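Local coordinates for protein endoglucanase (Ganoderma lucidum, PDB 5D8Z) that probably hydrolyses internal beta-1,4-glucosidic bonds of cellulose, as an endoglucanase of glycoside hydrolase family 5, at residues Pro324-Asn328 with Gly329-Asp333. Numbering follows the deposited sequence.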
ATOM      1  N   PRO A 324      -5.644   7.402 -15.947  1.00 33.45           N
ATOM      2  CA  PRO A 324      -5.483   7.692 -17.329  1.00 35.55           C
ATOM      3  C   PRO A 324      -6.812   7.605 -18.066  1.00 38.62           C
ATOM      4  O   PRO A 324      -7.790   7.125 -17.515  1.00 42.82           O
ATOM      5  CB  PRO A 324      -4.574   6.548 -17.794  1.00 35.96           C
ATOM      6  CG  PRO A 324      -5.065   5.389 -17.006  1.00 34.59           C
ATOM      7  CD  PRO A 324      -5.391   5.976 -15.664  1.00 34.59           C
ATOM      8  N   THR A 325      -6.801   8.000 -19.333  1.00 40.32           N
ATOM      9  CA  THR A 325      -7.976   8.082 -20.167  1.00 38.09           C
ATOM     10  C   THR A 325      -7.859   7.115 -21.351  1.00 39.67           C
ATOM     11  O   THR A 325      -6.801   7.054 -22.008  1.00 36.86           O
ATOM     12  CB  THR A 325      -8.079   9.532 -20.702  1.00 38.43           C
ATOM     13  OG1 THR A 325      -7.943  10.466 -19.621  1.00 38.78           O
ATOM     14  CG2 THR A 325      -9.375   9.766 -21.398  1.00 37.36           C
ATOM     15  N   ASP A 326      -8.961   6.415 -21.659  1.00 42.47           N
ATOM     16  CA  ASP A 326      -9.027   5.460 -22.781  1.00 44.58           C
ATOM     17  C   ASP A 326      -9.850   6.029 -23.937  1.00 51.44           C
ATOM     18  O   ASP A 326     -11.072   6.171 -23.850  1.00 58.74           O
ATOM     19  CB  ASP A 326      -9.623   4.123 -22.299  1.00 42.88           C
ATOM     20  CG  ASP A 326      -9.743   3.065 -23.406  1.00 42.03           C
ATOM     21  OD1 ASP A 326      -9.100   3.186 -24.474  1.00 41.97           O
ATOM     22  OD2 ASP A 326     -10.488   2.088 -23.189  1.00 38.53           O
ATOM     23  N   THR A 327      -9.175   6.329 -25.039  1.00 54.34           N
ATOM     24  CA  THR A 327      -9.844   6.788 -26.239  1.00 50.79           C
ATOM     25  C   THR A 327      -9.694   5.732 -27.300  1.00 50.13           C
ATOM     26  O   THR A 327      -8.695   5.680 -28.005  1.00 47.22           O
ATOM     27  CB  THR A 327      -9.266   8.116 -26.726  1.00 51.35           C
ATOM     28  OG1 THR A 327      -9.098   9.006 -25.614  1.00 55.47           O
ATOM     29  CG2 THR A 327     -10.213   8.754 -27.701  1.00 55.36           C
ATOM     30  N   ASN A 328     -10.702   4.871 -27.385  1.00 52.94           N
ATOM     31  CA  ASN A 328     -10.751   3.811 -28.387  1.00 53.03           C
ATOM     32  C   ASN A 328      -9.440   3.050 -28.468  1.00 51.00           C
ATOM     33  O   ASN A 328      -8.915   2.861 -29.535  1.00 51.18           O
ATOM     34  CB  ASN A 328     -11.110   4.376 -29.769  1.00 54.39           C
ATOM     35  CG  ASN A 328     -12.408   5.183 -29.762  1.00 54.04           C
ATOM     36  OD1 ASN A 328     -13.511   4.629 -29.619  1.00 46.39           O
ATOM     37  ND2 ASN A 328     -12.282   6.505 -29.929  1.00 50.27           N
ATOM     38  N   GLY A 329      -8.924   2.614 -27.326  1.00 57.56           N
ATOM     39  CA  GLY A 329      -7.642   1.910 -27.268  1.00 57.31           C
ATOM     40  C   GLY A 329      -6.456   2.765 -26.842  1.00 56.17           C
ATOM     41  O   GLY A 329      -5.521   2.249 -26.248  1.00 59.55           O
ATOM     42  N   VAL A 330      -6.479   4.063 -27.142  1.00 52.43           N
ATOM     43  CA  VAL A 330      -5.343   4.948 -26.841  1.00 51.45           C
ATOM     44  C   VAL A 330      -5.452   5.580 -25.431  1.00 47.41           C
ATOM     45  O   VAL A 330      -6.357   6.340 -25.124  1.00 51.21           O
ATOM     46  CB  VAL A 330      -5.176   6.027 -27.962  1.00 52.86           C
ATOM     47  CG1 VAL A 330      -4.165   7.106 -27.583  1.00 50.82           C
ATOM     48  CG2 VAL A 330      -4.784   5.382 -29.289  1.00 47.36           C
ATOM     49  N   TRP A 331      -4.499   5.273 -24.575  1.00 43.38           N
ATOM     50  CA  TRP A 331      -4.533   5.754 -23.217  1.00 40.39           C
ATOM     51  C   TRP A 331      -3.671   6.977 -23.055  1.00 44.46           C
ATOM     52  O   TRP A 331      -2.671   7.118 -23.735  1.00 43.98           O
ATOM     53  CB  TRP A 331      -4.012   4.682 -22.282  1.00 38.97           C
ATOM     54  CG  TRP A 331      -4.908   3.518 -22.241  1.00 35.34           C
ATOM     55  CD1 TRP A 331      -4.969   2.506 -23.139  1.00 32.63           C
ATOM     56  CD2 TRP A 331      -5.894   3.249 -21.244  1.00 31.76           C
ATOM     57  NE1 TRP A 331      -5.939   1.617 -22.756  1.00 32.68           N
ATOM     58  CE2 TRP A 331      -6.530   2.063 -21.603  1.00 30.73           C
ATOM     59  CE3 TRP A 331      -6.322   3.924 -20.098  1.00 31.79           C
ATOM     60  CZ2 TRP A 331      -7.555   1.517 -20.853  1.00 31.56           C
ATOM     61  CZ3 TRP A 331      -7.361   3.387 -19.356  1.00 31.31           C
ATOM     62  CH2 TRP A 331      -7.954   2.194 -19.729  1.00 31.12           C
ATOM     63  N   THR A 332      -4.041   7.844 -22.118  1.00 45.91           N
ATOM     64  CA  THR A 332      -3.354   9.109 -21.932  1.00 45.55           C
ATOM     65  C   THR A 332      -3.240   9.284 -20.455  1.00 45.35           C
ATOM     66  O   THR A 332      -4.230   9.144 -19.762  1.00 44.61           O
ATOM     67  CB  THR A 332      -4.156  10.262 -22.611  1.00 48.85           C
ATOM     68  OG1 THR A 332      -3.649  10.443 -23.934  1.00 42.79           O
ATOM     69  CG2 THR A 332      -4.071  11.621 -21.871  1.00 49.74           C
ATOM     70  N   ASP A 333      -2.037   9.585 -19.973  1.00 43.48           N
ATOM     71  CA  ASP A 333      -1.826   9.727 -18.542  1.00 45.63           C
ATOM     72  C   ASP A 333      -2.085  11.107 -17.993  1.00 44.37           C
ATOM     73  O   ASP A 333      -2.142  12.079 -18.708  1.00 47.04           O
ATOM     74  CB  ASP A 333      -0.392   9.334 -18.202  1.00 47.53           C
ATOM     75  CG  ASP A 333      -0.153   7.872 -18.391  1.00 49.24           C
ATOM     76  OD1 ASP A 333       0.833   7.509 -19.058  1.00 58.15           O
ATOM     77  OD2 ASP A 333      -0.986   7.074 -17.909  1.00 49.45           O
TER
HETATM   78  O   HOH W   1      -5.860  11.085 -18.017  1.00 42.28           O
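With W331 CG anti to its own carbonyl carbon (chi1 -66°) and so beside the backbone N, the end of the indole leans toward the neighbouring strand, and D326, whose CG stands anti to the backbone N (chi1 180°), lies over one face of the six-membered ring. D326 CB sits 3.5 Å from the centroid of that W331 ring, almost on its normal, a CH-pi contact, and the carboxylate stacks nearly flat on the indole, the planes 10° apart. P324 comes in obliquely, its CG 3.6 Å from W331 CE3. The same carboxylate also grips the turn: G329 N donates to the syn lone pair of D326 OD1 at 2.9 Å. G329 has backbone angles at which a side chain would jam against the preceding carbonyl. Next to it, T327 N bonds V330 O at 2.8 Å, and V330 N returns a bond to T327 O. At the open end T325 N bonds T332 O at 2.8 Å, and a water bridges T325 OG1 to that same oxygen. H65 of helix 59-68 stacks on the W331 ring, and its NE2 hydrogen-bonds D333 OD2. Replacing W331 by an alanine would probably leave D326 CB and P324 CG without their aromatic partner and H65 without its stack. This is a beta hairpin with a two-residue loop, N328-G329, closed by a type I' turn from T327 to V330, on the surface of the TIM barrel and following its eighth strand, 303-312, in the chain.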